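PDB 3LEC: NADB-Rossmann Superfamily protein from Streptococcus agalactiae, which probably methylates N1 of adenine 22 in tRNA and binds a zinc ion. Local coordinates for residues A16-K21 against I158-H163; R133-L136 against D140-I143; E172-P177 against E189-E194. All blocks are in the same frame, centred on the assembly; numbering follows the deposited sequence.

In the fold
From the N terminus, the turn after helix 10-16 meets strand 155-163 in contact 1, which closes a loop holding most of the sheet and joins the N-terminal region to the antiparallel part of the sheet. Contact 2 is nested inside that loop: helix 129-138 runs into strand 141-150 through a short connection and folds back on it. The two contacts touch, since strands 141-150 and 155-163 are sheet neighbours, with Glu142 N close to Lys162 O. Contact 3 follows in series, packing helix 170-175 against helix 185-204. It meets contact 2 through Arg133, whose NH1 lies 2.9 Å from Leu173 O, but does not touch contact 1.

Contact 1 (A16-K21 against I158-H163); sequences ANYVPK and ILVVKH
Tyr18 CG stands anti to its own carbonyl carbon (chi1 -73°), which swings the phenol ring out from the turn toward the strand, while Val160, with CG1 anti to the backbone N (chi1 -176°), presents its other methyl, CG2, to that ring. The methyl sits over one face in a CH-pi contact, 3.5 Å from CG2 of Val160 to the centroid of the Tyr18 ring and 17° off the ring normal. It lies toward the CB end of the ring, with Val160 CG2 3.4 Å from Tyr18 CG, and the two side chains cross at about a right angle. Ile158, two residues earlier on the same side of the strand, adds a looser apolar touch: its CG2 is 4.1 Å from Tyr18 CD2 and approaches the ring obliquely. The ring is carried by a type I beta turn from Ala16 to Val19, in the loop between helix 10-16 and strand 23-28 of the Rossmann-like sheet; Val19 N donates to Ala16 O at 3.1 Å. Strand 155-163 is the antiparallel strand between 120-125 and 141-150, and the tyrosine also touches Asp147 on the latter. Ala16 and Val19 pack on helix 34-41, whereas Leu159 packs on helix 129-138.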
loop_
_atom_site.group_PDB
_atom_site.type_symbol
_atom_site.label_atom_id
_atom_site.label_comp_id
_atom_site.label_asym_id
_atom_site.label_seq_id
_atom_site.Cartn_x
_atom_site.Cartn_y
_atom_site.Cartn_z
ATOM N N ALA A 16 -1.882 -1.955 -9.920
ATOM C CA ALA A 16 -2.582 -2.875 -10.861
ATOM C C ALA A 16 -1.644 -3.913 -11.476
ATOM O O ALA A 16 -2.052 -5.057 -11.656
ATOM C CB ALA A 16 -3.277 -2.093 -11.975
ATOM N N ASN A 17 -0.403 -3.510 -11.775
ATOM C CA ASN A 17 0.568 -4.409 -12.430
ATOM C C ASN A 17 0.881 -5.646 -11.579
ATOM O O ASN A 17 1.332 -6.646 -12.123
ATOM C CB ASN A 17 1.897 -3.709 -12.765
ATOM C CG ASN A 17 1.744 -2.566 -13.762
ATOM O OD1 ASN A 17 2.574 -1.657 -13.806
ATOM N ND2 ASN A 17 0.691 -2.599 -14.548
ATOM N N TYR A 18 0.670 -5.544 -10.264
ATOM C CA TYR A 18 0.939 -6.632 -9.319
ATOM C C TYR A 18 -0.274 -7.487 -8.949
ATOM O O TYR A 18 -0.131 -8.464 -8.218
ATOM C CB TYR A 18 1.577 -6.112 -8.038
ATOM C CG TYR A 18 3.006 -5.677 -8.156
ATOM C CD1 TYR A 18 4.029 -6.592 -8.403
ATOM C CD2 TYR A 18 3.344 -4.338 -7.980
ATOM C CE1 TYR A 18 5.375 -6.168 -8.488
ATOM C CE2 TYR A 18 4.670 -3.918 -8.056
ATOM C CZ TYR A 18 5.668 -4.830 -8.312
ATOM O OH TYR A 18 6.971 -4.382 -8.373
ATOM N N VAL A 19 -1.451 -7.131 -9.455
ATOM C CA VAL A 19 -2.661 -7.909 -9.171
ATOM C C VAL A 19 -2.635 -9.093 -10.120
ATOM O O VAL A 19 -2.480 -8.907 -11.335
ATOM C CB VAL A 19 -3.946 -7.078 -9.385
ATOM C CG1 VAL A 19 -5.201 -7.901 -9.051
ATOM C CG2 VAL A 19 -3.893 -5.826 -8.521
ATOM N N PRO A 20 -2.714 -10.316 -9.563
ATOM C CA PRO A 20 -2.633 -11.516 -10.377
ATOM C C PRO A 20 -3.767 -11.555 -11.386
ATOM O O PRO A 20 -4.885 -11.161 -11.064
ATOM C CB PRO A 20 -2.840 -12.643 -9.350
ATOM C CG PRO A 20 -2.351 -12.084 -8.081
ATOM C CD PRO A 20 -2.856 -10.651 -8.137
ATOM N N LYS A 21 -3.481 -12.067 -12.584
ATOM C CA LYS A 21 -4.530 -12.326 -13.571
ATOM C C LYS A 21 -5.629 -13.217 -13.001
ATOM O O LYS A 21 -5.346 -14.210 -12.320
ATOM C CB LYS A 21 -3.936 -13.012 -14.808
ATOM C CG LYS A 21 -2.854 -12.224 -15.488
ATOM C CD LYS A 21 -3.452 -11.061 -16.256
ATOM C CE LYS A 21 -2.474 -10.537 -17.273
ATOM N NZ LYS A 21 -2.913 -9.195 -17.673
ATOM N N ILE A 158 5.270 0.728 -3.003
ATOM C CA ILE A 158 4.270 -0.337 -3.097
ATOM C C ILE A 158 4.873 -1.628 -2.518
ATOM O O ILE A 158 5.981 -2.006 -2.894
ATOM C CB ILE A 158 3.823 -0.565 -4.558
ATOM C CG1 ILE A 158 3.041 0.649 -5.084
ATOM C CG2 ILE A 158 3.050 -1.916 -4.733
ATOM C CD1 ILE A 158 2.931 0.676 -6.628
ATOM N N LEU A 159 4.138 -2.284 -1.621
ATOM C CA LEU A 159 4.534 -3.578 -1.061
ATOM C C LEU A 159 3.618 -4.689 -1.537
ATOM O O LEU A 159 2.415 -4.582 -1.401
ATOM C CB LEU A 159 4.475 -3.536 0.468
ATOM C CG LEU A 159 5.292 -2.517 1.261
ATOM C CD1 LEU A 159 5.180 -2.794 2.737
ATOM C CD2 LEU A 159 6.722 -2.533 0.825
ATOM N N VAL A 160 4.197 -5.776 -2.058
ATOM C CA VAL A 160 3.408 -6.937 -2.514
ATOM C C VAL A 160 3.626 -8.024 -1.488
ATOM O O VAL A 160 4.777 -8.306 -1.123
ATOM C CB VAL A 160 3.862 -7.431 -3.893
ATOM C CG1 VAL A 160 2.955 -8.583 -4.367
ATOM C CG2 VAL A 160 3.833 -6.287 -4.895
ATOM N N VAL A 161 2.530 -8.609 -0.999
ATOM C CA VAL A 161 2.576 -9.419 0.208
ATOM C C VAL A 161 1.826 -10.728 -0.008
ATOM O O VAL A 161 0.791 -10.771 -0.667
ATOM C CB VAL A 161 1.913 -8.661 1.422
ATOM C CG1 VAL A 161 1.873 -9.524 2.657
ATOM C CG2 VAL A 161 2.653 -7.360 1.742
ATOM N N LYS A 162 2.372 -11.805 0.534
ATOM C CA LYS A 162 1.632 -13.059 0.608
ATOM C C LYS A 162 1.787 -13.629 2.024
ATOM O O LYS A 162 2.594 -13.141 2.803
ATOM C CB LYS A 162 2.171 -14.044 -0.458
ATOM C CG LYS A 162 1.859 -13.582 -1.920
ATOM C CD LYS A 162 2.387 -14.512 -3.031
ATOM C CE LYS A 162 1.527 -15.771 -3.218
ATOM N NZ LYS A 162 0.209 -15.506 -3.861
ATOM N N HIS A 163 1.025 -14.661 2.368
ATOM C CA HIS A 163 1.265 -15.336 3.647
ATOM C C HIS A 163 2.678 -15.898 3.604
ATOM O O HIS A 163 3.143 -16.345 2.544
ATOM C CB HIS A 163 0.231 -16.441 3.883
ATOM C CG HIS A 163 -1.156 -15.925 4.123
ATOM N ND1 HIS A 163 -1.637 -15.640 5.383
ATOM C CD2 HIS A 163 -2.168 -15.654 3.265
ATOM C CE1 HIS A 163 -2.884 -15.209 5.290
ATOM N NE2 HIS A 163 -3.230 -15.213 4.016
#

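Contact 2 (R133-L136 against D140-I143). With ZN (zinc ion), chain B.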
loop_
_atom_site.group_PDB
_atom_site.type_symbol
_atom_site.label_atom_id
_atom_site.label_comp_id
_atom_site.label_asym_id
_atom_site.label_seq_id
_atom_site.Cartn_x
_atom_site.Cartn_y
_atom_site.Cartn_z
ATOM N N ARG A 133 5.633 -2.578 7.610
ATOM C CA ARG A 133 6.550 -3.712 7.549
ATOM C C ARG A 133 6.638 -4.451 8.900
ATOM O O ARG A 133 6.679 -5.685 8.928
ATOM C CB ARG A 133 7.946 -3.294 7.060
ATOM C CG ARG A 133 7.954 -2.922 5.580
ATOM C CD ARG A 133 9.369 -2.918 4.969
ATOM N NE ARG A 133 9.298 -2.293 3.653
ATOM C CZ ARG A 133 9.392 -0.973 3.434
ATOM N NH1 ARG A 133 9.622 -0.128 4.437
ATOM N NH2 ARG A 133 9.272 -0.510 2.205
ATOM N N LYS A 134 6.652 -3.708 10.007
ATOM C CA LYS A 134 6.767 -4.336 11.327
ATOM C C LYS A 134 5.562 -5.200 11.624
ATOM O O LYS A 134 5.696 -6.294 12.168
ATOM C CB LYS A 134 6.909 -3.306 12.439
ATOM C CG LYS A 134 8.263 -2.631 12.526
ATOM C CD LYS A 134 8.196 -1.475 13.528
ATOM C CE LYS A 134 9.577 -0.926 13.853
ATOM N NZ LYS A 134 9.515 0.059 14.982
ATOM N N TRP A 135 4.396 -4.711 11.234
ATOM C CA TRP A 135 3.166 -5.437 11.456
ATOM C C TRP A 135 3.130 -6.684 10.586
ATOM O O TRP A 135 2.743 -7.736 11.063
ATOM C CB TRP A 135 1.941 -4.576 11.196
ATOM C CG TRP A 135 0.680 -5.339 11.527
ATOM C CD1 TRP A 135 0.009 -5.326 12.714
ATOM C CD2 TRP A 135 -0.028 -6.247 10.667
ATOM N NE1 TRP A 135 -1.074 -6.175 12.645
ATOM C CE2 TRP A 135 -1.123 -6.745 11.398
ATOM C CE3 TRP A 135 0.141 -6.662 9.335
ATOM C CZ2 TRP A 135 -2.055 -7.650 10.850
ATOM C CZ3 TRP A 135 -0.777 -7.590 8.800
ATOM C CH2 TRP A 135 -1.863 -8.070 9.568
ATOM N N LEU A 136 3.536 -6.558 9.323
ATOM C CA LEU A 136 3.564 -7.697 8.421
ATOM C C LEU A 136 4.476 -8.796 8.970
ATOM O O LEU A 136 4.081 -9.982 9.047
ATOM C CB LEU A 136 3.977 -7.262 7.018
ATOM C CG LEU A 136 2.952 -6.379 6.288
ATOM C CD1 LEU A 136 3.633 -5.650 5.113
ATOM C CD2 LEU A 136 1.772 -7.232 5.818
ATOM N N ASP A 140 3.081 -13.141 10.320
ATOM C CA ASP A 140 3.186 -14.254 9.383
ATOM C C ASP A 140 2.752 -13.823 7.948
ATOM O O ASP A 140 2.191 -14.606 7.174
ATOM C CB ASP A 140 2.442 -15.512 9.913
ATOM C CG ASP A 140 3.335 -16.412 10.771
ATOM O OD1 ASP A 140 4.560 -16.378 10.564
ATOM O OD2 ASP A 140 2.834 -17.169 11.635
ATOM N N PHE A 141 3.052 -12.565 7.610
ATOM C CA PHE A 141 3.055 -12.114 6.222
ATOM C C PHE A 141 4.466 -11.884 5.713
ATOM O O PHE A 141 5.379 -11.607 6.497
ATOM C CB PHE A 141 2.173 -10.877 6.046
ATOM C CG PHE A 141 0.732 -11.150 6.333
ATOM C CD1 PHE A 141 -0.074 -11.706 5.355
ATOM C CD2 PHE A 141 0.191 -10.867 7.595
ATOM C CE1 PHE A 141 -1.426 -12.004 5.613
ATOM C CE2 PHE A 141 -1.165 -11.155 7.867
ATOM C CZ PHE A 141 -1.965 -11.726 6.875
ATOM N N GLU A 142 4.637 -12.039 4.406
ATOM C CA GLU A 142 5.925 -11.914 3.757
ATOM C C GLU A 142 5.830 -10.981 2.546
ATOM O O GLU A 142 4.937 -11.107 1.710
ATOM C CB GLU A 142 6.459 -13.303 3.357
ATOM C CG GLU A 142 7.746 -13.263 2.535
ATOM C CD GLU A 142 8.353 -14.641 2.309
ATOM O OE1 GLU A 142 9.564 -14.790 2.571
ATOM O OE2 GLU A 142 7.634 -15.565 1.863
ATOM N N ILE A 143 6.748 -10.029 2.475
ATOM C CA ILE A 143 6.876 -9.160 1.313
ATOM C C ILE A 143 7.615 -9.945 0.234
ATOM O O ILE A 143 8.706 -10.483 0.498
ATOM C CB ILE A 143 7.684 -7.890 1.666
ATOM C CG1 ILE A 143 6.944 -7.084 2.745
ATOM C CG2 ILE A 143 7.928 -7.061 0.396
ATOM C CD1 ILE A 143 7.834 -6.088 3.477
HETATM ZN ZN ZN B . 5.517 -17.768 11.682
HETATM O O HOH W 1 5.435 -17.538 13.821
#
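Leu136 O accepts a hydrogen bond from Phe141 N (3.1 Å, N-H...O angle 152°). Beside this bond Leu136 CD2 lies 3.7 Å from Phe141 CB, the two side chains crossing at about a right angle. The Phe141 ring then extends to Trp135, where CE2 of Phe141 is 3.6 Å from CH2 of Trp135; the planes are 20° apart, but the phenyl ring is displaced well to the side of the indole's six-membered ring, with little face-to-face overlap. Trp135 reaches it because its CG is anti to the backbone N (chi1 -176°). At the other end Ile143 CD1 rests 3.8 Å from Arg133 CG, against the aliphatic part of the arginine. These contacts fold the end of helix 129-138 onto the start of strand 141-150, the outermost strand on the antiparallel side of the Rossmann-like sheet. Its CB directed away from the helix, Asp140, at the entrance to that strand, binds the zinc ion through OD1 at 2.0 Å; His165 and a water 2.1 Å from the zinc are further ligands. Farther out, Arg133 is fixed by salt bridges to Glu157 and Glu146, Trp135 NE1 by a hydrogen bond to Asn109, and the Phe141 ring meets that of His163.

Contact 3 (E172-P177 against E189-E194)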
loop_
_atom_site.group_PDB
_atom_site.type_symbol
_atom_site.label_atom_id
_atom_site.label_comp_id
_atom_site.label_asym_id
_atom_site.label_seq_id
_atom_site.Cartn_x
_atom_site.Cartn_y
_atom_site.Cartn_z
ATOM N N GLU A 172 16.008 -3.355 6.955
ATOM C CA GLU A 172 15.025 -3.868 6.006
ATOM C C GLU A 172 13.639 -3.338 6.338
ATOM O O GLU A 172 12.858 -3.036 5.440
ATOM C CB GLU A 172 15.017 -5.403 5.975
ATOM C CG GLU A 172 16.137 -6.047 5.146
ATOM C CD GLU A 172 16.284 -7.545 5.421
ATOM O OE1 GLU A 172 16.028 -7.991 6.566
ATOM O OE2 GLU A 172 16.654 -8.288 4.485
ATOM N N LEU A 173 13.341 -3.204 7.623
ATOM C CA LEU A 173 12.055 -2.664 8.031
ATOM C C LEU A 173 11.929 -1.228 7.520
ATOM O O LEU A 173 10.893 -0.852 6.982
ATOM C CB LEU A 173 11.884 -2.728 9.558
ATOM C CG LEU A 173 11.603 -4.094 10.196
ATOM C CD1 LEU A 173 11.808 -4.092 11.713
ATOM C CD2 LEU A 173 10.195 -4.594 9.849
ATOM N N ARG A 174 13.001 -0.444 7.664
ATOM C CA ARG A 174 12.940 0.987 7.372
ATOM C C ARG A 174 13.053 1.271 5.878
ATOM O O ARG A 174 12.351 2.131 5.359
ATOM C CB ARG A 174 14.016 1.767 8.168
ATOM C CG ARG A 174 14.168 3.245 7.733
ATOM C CD ARG A 174 12.944 4.129 8.089
ATOM N NE ARG A 174 11.793 3.995 7.181
ATOM C CZ ARG A 174 10.654 4.680 7.306
ATOM N NH1 ARG A 174 9.676 4.512 6.425
ATOM N NH2 ARG A 174 10.493 5.552 8.304
ATOM N N PHE A 175 13.920 0.530 5.184
ATOM C CA PHE A 175 14.218 0.813 3.774
ATOM C C PHE A 175 13.527 -0.096 2.770
ATOM O O PHE A 175 13.310 0.311 1.614
ATOM C CB PHE A 175 15.737 0.817 3.556
ATOM C CG PHE A 175 16.435 1.870 4.352
ATOM C CD1 PHE A 175 16.524 3.159 3.871
ATOM C CD2 PHE A 175 16.951 1.590 5.601
ATOM C CE1 PHE A 175 17.124 4.154 4.614
ATOM C CE2 PHE A 175 17.576 2.586 6.361
ATOM C CZ PHE A 175 17.660 3.871 5.863
ATOM N N GLY A 176 13.193 -1.310 3.218
ATOM C CA GLY A 176 12.519 -2.296 2.368
ATOM C C GLY A 176 13.519 -3.320 1.856
ATOM O O GLY A 176 14.537 -2.946 1.282
ATOM N N PRO A 177 13.244 -4.619 2.090
ATOM C CA PRO A 177 14.180 -5.658 1.692
ATOM C C PRO A 177 14.441 -5.621 0.181
ATOM O O PRO A 177 15.599 -5.744 -0.245
ATOM C CB PRO A 177 13.474 -6.957 2.124
ATOM C CG PRO A 177 11.970 -6.554 2.197
ATOM C CD PRO A 177 12.032 -5.167 2.737
ATOM N N GLU A 189 17.263 8.853 -4.367
ATOM C CA GLU A 189 16.768 10.233 -4.267
ATOM C C GLU A 189 15.842 10.396 -3.061
ATOM O O GLU A 189 15.906 11.414 -2.351
ATOM C CB GLU A 189 16.091 10.683 -5.580
ATOM C CG GLU A 189 17.104 10.820 -6.733
ATOM C CD GLU A 189 16.514 11.037 -8.120
ATOM O OE1 GLU A 189 15.275 11.043 -8.310
ATOM O OE2 GLU A 189 17.332 11.176 -9.052
ATOM N N LYS A 190 14.994 9.397 -2.806
ATOM C CA LYS A 190 14.089 9.491 -1.647
ATOM C C LYS A 190 14.873 9.607 -0.361
ATOM O O LYS A 190 14.604 10.482 0.465
ATOM C CB LYS A 190 13.118 8.304 -1.538
ATOM C CG LYS A 190 12.437 8.249 -0.161
ATOM C CD LYS A 190 11.455 7.108 0.005
ATOM C CE LYS A 190 10.829 7.150 1.394
ATOM N NZ LYS A 190 9.592 6.346 1.434
ATOM N N TRP A 191 15.855 8.728 -0.182
ATOM C CA TRP A 191 16.631 8.743 1.043
ATOM C C TRP A 191 17.631 9.909 1.132
ATOM O O TRP A 191 17.872 10.426 2.230
ATOM C CB TRP A 191 17.242 7.361 1.322
ATOM C CG TRP A 191 16.128 6.418 1.633
ATOM C CD1 TRP A 191 15.620 5.459 0.826
ATOM C CD2 TRP A 191 15.286 6.453 2.803
ATOM N NE1 TRP A 191 14.540 4.846 1.438
ATOM C CE2 TRP A 191 14.322 5.437 2.653
ATOM C CE3 TRP A 191 15.275 7.234 3.973
ATOM C CZ2 TRP A 191 13.360 5.169 3.629
ATOM C CZ3 TRP A 191 14.321 6.978 4.939
ATOM C CH2 TRP A 191 13.363 5.959 4.759
ATOM N N GLN A 192 18.153 10.359 -0.004
ATOM C CA GLN A 192 18.962 11.603 -0.018
ATOM C C GLN A 192 18.105 12.752 0.527
ATOM O O GLN A 192 18.547 13.518 1.388
ATOM C CB GLN A 192 19.516 11.918 -1.422
ATOM C CG GLN A 192 20.705 11.059 -1.854
ATOM C CD GLN A 192 20.824 10.857 -3.361
ATOM O OE1 GLN A 192 20.216 11.572 -4.167
ATOM N NE2 GLN A 192 21.613 9.873 -3.748
ATOM N N ASN A 193 16.854 12.830 0.084
ATOM C CA ASN A 193 15.929 13.883 0.541
ATOM C C ASN A 193 15.598 13.810 2.045
ATOM O O ASN A 193 15.540 14.835 2.730
ATOM C CB ASN A 193 14.638 13.860 -0.296
ATOM C CG ASN A 193 13.711 15.018 0.029
ATOM O OD1 ASN A 193 14.128 16.173 0.050
ATOM N ND2 ASN A 193 12.451 14.712 0.287
ATOM N N GLU A 194 15.382 12.598 2.552
ATOM C CA GLU A 194 15.146 12.381 3.978
ATOM C C GLU A 194 16.362 12.799 4.783
ATOM O O GLU A 194 16.228 13.477 5.788
ATOM C CB GLU A 194 14.818 10.923 4.284
ATOM C CG GLU A 194 13.472 10.454 3.703
ATOM C CD GLU A 194 12.289 11.265 4.213
ATOM O OE1 GLU A 194 12.131 11.358 5.442
ATOM O OE2 GLU A 194 11.526 11.812 3.376
HETATM O O HOH W 2 12.506 2.924 1.078
#
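A water accepts from Trp191 NE1 at 2.8 Å and lies 2.8 Å from Phe175 O, placed to link the two. It stands at the edge of the indole, in the ring plane. Over one face of the indole Phe175 sets its edge: the rings form an edge-to-face pair with centroids 4.5 Å apart and planes at 60°. Phe175 CD1 comes within 3.4 Å of Trp191 CE2, while its CE1 sits over the centre of the indole. The opposite indole face carries CE of Lys190, so that the tryptophan is held between a phenyl edge and a lysine chain. Helix 170-175 ends at Phe175; Gly176, the first residue beyond it, has positive phi and is also the N-cap of helix 177-182. The pairing joins two helices of the C-terminal helical part that follows the Rossmann-like sheet, and Ile223 of helix 210-227 touches both aromatic side chains. Arg174 meets the edge of the indole at its six-membered ring. Its chain, bent at chi2 (69°) and chi3, doubles back to bring NE 3.5 Å from Trp191 CH2, one guanidinium face toward that carbon and its plane 60° from the indole. Glu129 takes salt bridges from both Arg174 NH1 and Lys190 NZ, and Lys190 has a second partner in Glu157; the shared Glu129 probably offsets the nearness of the two positive charges.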